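Local coordinates for protein beta-agarase D (Zobellia galactanivorans, PDB 4ASM) that hydrolyses the beta-1,4-linkages of agarose at random internal positions with retention of anomeric configuration, here represented by its catalytic family GH16 domain, at residues M142-A147 / Y347-L352; M164-G169 / T214-K219. One frame throughout, in Å; residues are numbered along the deposited sequence.

Contact 1: residues M142-A147 / Y347-L352; sequences MNSTLA and YDNNLL
With CG anti to the carbonyl carbon (chi1 -66°), the side chain of Met142 sets out toward the chain at Leu351, and a bend at chi3 (-63°) turns its methyl group aside. Its CG packs 3.4 Å from the backbone N of Leu351 and 3.7 Å from Leu351 CB, while SD rests against the peptide after Asn349, 3.6 Å from Asn349 C. Asn143 has CG anti to its backbone N (chi1 -170°) and lies side by side with Asp348, amide and carboxylate planes nearly perpendicular. Asn143 ND2 gives a weak hydrogen bond to Asp348 OD1 at 3.2 Å. A glycine in place of Asp348 would probably leave the Asn143 amide without this acceptor and open a gap beside Asn143 O, against which Asp348 CB packs at 3.4 Å. One water joins the backbones, accepting from Asn143 N and donating to Tyr347 O. Further on, Ser144 OG makes a weak, 3.4 Å bond to Asn349 OD1 and also accepts from Leu146 N, closing an ST turn; Asn349 ND2 is held separately by Glu342 O. The contact thus joins the loop between strands 133-140 and 147-153 to the end of a 3-10 turn and the start of strand 350-362, with strand 90-96 pairing alongside through Leu351 and Ile93, and Val325 of strand 320-326 packing on both Met142 and Leu351.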
# COMPACT_ATOMS: atom_id res chain seq x y z
N MET A 142 -1.58 -10.95 6.22
CA MET A 142 -2.61 -11.51 7.09
C MET A 142 -3.52 -12.46 6.35
O MET A 142 -4.03 -12.13 5.27
CB MET A 142 -3.48 -10.44 7.72
CG MET A 142 -2.78 -9.56 8.66
SD MET A 142 -3.98 -8.56 9.59
CE MET A 142 -4.66 -7.67 8.19
N ASN A 143 -3.77 -13.62 6.97
CA ASN A 143 -4.77 -14.56 6.48
C ASN A 143 -6.18 -14.09 6.88
O ASN A 143 -6.88 -14.73 7.67
CB ASN A 143 -4.50 -15.97 7.00
CG ASN A 143 -5.36 -16.99 6.32
OD1 ASN A 143 -5.78 -16.79 5.18
ND2 ASN A 143 -5.66 -18.07 7.02
N SER A 144 -6.56 -12.94 6.34
CA SER A 144 -7.75 -12.19 6.72
C SER A 144 -8.27 -11.47 5.50
O SER A 144 -7.52 -11.17 4.59
CB SER A 144 -7.38 -11.12 7.75
OG SER A 144 -8.51 -10.39 8.20
N THR A 145 -9.58 -11.19 5.50
CA THR A 145 -10.16 -10.40 4.42
C THR A 145 -9.85 -8.90 4.58
O THR A 145 -10.15 -8.12 3.68
CB THR A 145 -11.67 -10.59 4.35
OG1 THR A 145 -12.24 -10.14 5.58
CG2 THR A 145 -12.01 -12.07 4.18
N LEU A 146 -9.29 -8.51 5.72
CA LEU A 146 -8.79 -7.14 5.93
C LEU A 146 -7.59 -6.84 5.05
O LEU A 146 -6.91 -7.75 4.56
CB LEU A 146 -8.34 -6.97 7.39
CG LEU A 146 -9.45 -7.08 8.42
CD1 LEU A 146 -8.83 -7.17 9.81
CD2 LEU A 146 -10.43 -5.92 8.35
N ALA A 147 -7.32 -5.54 4.88
CA ALA A 147 -6.19 -5.09 4.08
C ALA A 147 -4.90 -5.09 4.91
O ALA A 147 -4.85 -4.50 6.00
CB ALA A 147 -6.45 -3.68 3.56
N TYR A 347 -3.84 -15.40 15.18
CA TYR A 347 -2.74 -15.55 14.21
C TYR A 347 -3.17 -15.03 12.83
O TYR A 347 -2.39 -14.41 12.10
CB TYR A 347 -2.44 -17.04 14.08
CG TYR A 347 -1.03 -17.51 14.28
CD1 TYR A 347 -0.39 -17.41 15.52
CD2 TYR A 347 -0.34 -18.16 13.24
CE1 TYR A 347 0.91 -17.89 15.71
CE2 TYR A 347 0.96 -18.64 13.42
CZ TYR A 347 1.58 -18.50 14.66
OH TYR A 347 2.86 -18.98 14.85
N ASP A 348 -4.43 -15.29 12.47
CA ASP A 348 -4.93 -14.93 11.15
C ASP A 348 -5.17 -13.44 11.01
O ASP A 348 -5.31 -12.95 9.87
CB ASP A 348 -6.26 -15.65 10.85
CG ASP A 348 -6.07 -17.11 10.52
OD1 ASP A 348 -4.96 -17.50 10.11
OD2 ASP A 348 -7.07 -17.86 10.65
N ASN A 349 -5.19 -12.74 12.14
CA ASN A 349 -5.53 -11.33 12.21
C ASN A 349 -4.41 -10.43 12.66
O ASN A 349 -4.66 -9.32 13.15
CB ASN A 349 -6.74 -11.16 13.10
CG ASN A 349 -7.96 -11.81 12.51
OD1 ASN A 349 -8.47 -11.34 11.50
ND2 ASN A 349 -8.37 -12.93 13.08
N ASN A 350 -3.18 -10.89 12.46
CA ASN A 350 -1.98 -10.21 12.94
C ASN A 350 -0.95 -10.15 11.84
O ASN A 350 -0.35 -11.15 11.46
CB ASN A 350 -1.42 -10.93 14.17
CG ASN A 350 -0.27 -10.20 14.81
OD1 ASN A 350 -0.10 -9.00 14.64
ND2 ASN A 350 0.52 -10.93 15.59
N LEU A 351 -0.74 -8.94 11.33
CA LEU A 351 0.25 -8.70 10.28
C LEU A 351 1.65 -8.74 10.88
O LEU A 351 1.89 -8.05 11.86
CB LEU A 351 -0.04 -7.33 9.65
CG LEU A 351 0.87 -6.91 8.50
CD1 LEU A 351 0.64 -7.72 7.25
CD2 LEU A 351 0.66 -5.43 8.20
N LEU A 352 2.56 -9.51 10.29
CA LEU A 352 3.94 -9.62 10.80
C LEU A 352 4.92 -9.09 9.78
O LEU A 352 5.00 -9.62 8.67
CB LEU A 352 4.29 -11.09 11.10
CG LEU A 352 3.47 -11.80 12.17
CD1 LEU A 352 3.98 -13.22 12.34
CD2 LEU A 352 3.48 -11.07 13.51
O HOH W 1 -1.92 -14.30 9.21

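Contact 2: residues M164-G169 / T214-K219; sequences MECYGG and TQWGGK
Gly168 and Gly217 bring the two backbones to 3.8 Å between their CA atoms, where the loop leaving strand 159-166 of the GH16 beta-jelly roll meets a type II beta turn running from Trp216 to Lys219. Gly217 N donates to Gly168 O at 2.8 Å, with an N-H...O angle of 141°; the donor stands well above the carbonyl plane. Both glycines suit this approach: a CB on Gly168 would collide with Gly217 N, and one on Gly217 with Gly168 O and Gly169 N. At Gly218 the reason differs: with phi at 85° a CB would be forced against the carbonyl O of Gly217, whatever lay opposite. The turn is closed by Lys219 N bonding to Trp216 O. Beside the glycines, Gln215 lays its CB 3.5 Å from Gly168 O. The indole of Trp216 leads away from this junction to pack on Ile183 and Ile221, its NE1 weakly bonded to Ser181 O. Glu165, by similarity the proton donor, precedes Cys166 on the strand and takes no part here; its OE1 is bonded to His184 ND1. The buried thiol of Cys166, anti to its backbone N (chi1 -177°), reaches the base of the tryptophan side chain and approaches the five-membered ring obliquely, with Cys166 SG 3.7 Å from Trp216 CB.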
# COMPACT_ATOMS: atom_id res chain seq x y z
N MET A 164 2.35 -2.27 -0.68
CA MET A 164 1.42 -3.39 -0.70
C MET A 164 0.04 -2.96 -0.21
O MET A 164 -0.08 -2.28 0.82
CB MET A 164 1.94 -4.50 0.20
CG MET A 164 0.96 -5.69 0.32
SD MET A 164 1.58 -7.04 1.36
CE MET A 164 1.62 -6.23 2.97
N GLU A 165 -1.00 -3.37 -0.95
CA GLU A 165 -2.38 -3.34 -0.46
C GLU A 165 -2.92 -4.71 -0.85
O GLU A 165 -3.09 -5.00 -2.05
CB GLU A 165 -3.19 -2.23 -1.14
CG GLU A 165 -4.65 -2.22 -0.78
CD GLU A 165 -5.34 -1.00 -1.32
OE1 GLU A 165 -5.29 -0.82 -2.56
OE2 GLU A 165 -5.92 -0.21 -0.54
N CYS A 166 -3.14 -5.57 0.15
CA CYS A 166 -3.50 -6.96 -0.12
C CYS A 166 -4.55 -7.43 0.87
O CYS A 166 -4.38 -7.28 2.06
CB CYS A 166 -2.24 -7.83 -0.02
SG CYS A 166 -2.56 -9.58 -0.41
N TYR A 167 -5.65 -7.97 0.34
CA TYR A 167 -6.71 -8.57 1.16
C TYR A 167 -6.55 -10.07 1.02
O TYR A 167 -7.26 -10.72 0.25
CB TYR A 167 -8.09 -8.11 0.68
CG TYR A 167 -8.12 -6.64 0.31
CD1 TYR A 167 -7.62 -6.21 -0.91
CD2 TYR A 167 -8.67 -5.70 1.16
CE1 TYR A 167 -7.62 -4.88 -1.27
CE2 TYR A 167 -8.68 -4.33 0.80
CZ TYR A 167 -8.15 -3.95 -0.42
OH TYR A 167 -8.13 -2.62 -0.83
N GLY A 168 -5.57 -10.59 1.76
CA GLY A 168 -4.97 -11.88 1.41
C GLY A 168 -5.72 -13.14 1.75
O GLY A 168 -5.41 -14.21 1.20
N GLY A 169 -6.67 -13.05 2.67
CA GLY A 169 -7.40 -14.24 3.09
C GLY A 169 -8.71 -14.38 2.32
O GLY A 169 -9.44 -13.39 2.14
N THR A 214 -3.10 -19.26 -4.87
CA THR A 214 -4.53 -19.08 -4.69
C THR A 214 -4.82 -17.99 -3.69
O THR A 214 -5.90 -17.40 -3.73
CB THR A 214 -5.24 -20.23 -3.93
OG1 THR A 214 -4.37 -21.30 -3.66
CG2 THR A 214 -6.58 -20.60 -4.56
N GLN A 215 -3.92 -17.83 -2.72
CA GLN A 215 -4.09 -16.78 -1.71
C GLN A 215 -2.74 -16.30 -1.23
O GLN A 215 -1.81 -17.09 -1.09
CB GLN A 215 -4.93 -17.27 -0.52
CG GLN A 215 -4.27 -18.32 0.38
CD GLN A 215 -5.10 -18.61 1.62
OE1 GLN A 215 -4.78 -18.16 2.72
NE2 GLN A 215 -6.18 -19.34 1.43
N TRP A 216 -2.67 -15.00 -0.94
CA TRP A 216 -1.47 -14.43 -0.35
C TRP A 216 -1.50 -14.47 1.16
O TRP A 216 -0.44 -14.43 1.79
CB TRP A 216 -1.21 -13.01 -0.87
CG TRP A 216 -0.92 -13.03 -2.33
CD1 TRP A 216 -1.77 -12.71 -3.36
CD2 TRP A 216 0.33 -13.40 -2.94
NE1 TRP A 216 -1.12 -12.87 -4.57
CE2 TRP A 216 0.17 -13.27 -4.34
CE3 TRP A 216 1.58 -13.81 -2.43
CZ2 TRP A 216 1.20 -13.57 -5.24
CZ3 TRP A 216 2.62 -14.08 -3.33
CH2 TRP A 216 2.41 -13.96 -4.72
N GLY A 217 -2.70 -14.54 1.74
CA GLY A 217 -2.86 -14.56 3.18
C GLY A 217 -2.10 -15.72 3.79
O GLY A 217 -2.23 -16.87 3.35
N GLY A 218 -1.31 -15.44 4.82
CA GLY A 218 -0.48 -16.47 5.46
C GLY A 218 0.87 -16.72 4.81
O GLY A 218 1.71 -17.44 5.39
N LYS A 219 1.10 -16.14 3.63
CA LYS A 219 2.40 -16.28 2.96
C LYS A 219 3.32 -15.15 3.40
O LYS A 219 2.87 -14.01 3.59
CB LYS A 219 2.25 -16.23 1.43
CG LYS A 219 1.55 -17.43 0.84
CD LYS A 219 1.53 -17.36 -0.68
CE LYS A 219 1.77 -18.72 -1.31
NZ LYS A 219 3.24 -19.02 -1.40

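How the contacts relate
Contacts 1 and 2 are both largely buried, with centres about 8 Å apart, and each joins a loop to an end of a strand. Contact 1 is the more extensive and relies on side chains: thioether packing on its inner part, a weak amide-carboxylate bond at its partly exposed edge, a weak bond between the buried Ser144 and Asn349, and a bridging water. Contact 2 is smaller and depends on glycine backbones brought close, with a sulfur-aromatic approach beside them. They meet directly: Ser144 O lies 2.8 Å from Gly169 N, a probable hydrogen bond, and Ala147 CB packs on Tyr167 CE2. Residues 142-147 lead into strand 147-153, which pairs antiparallel with strand 159-166, which carries Glu165.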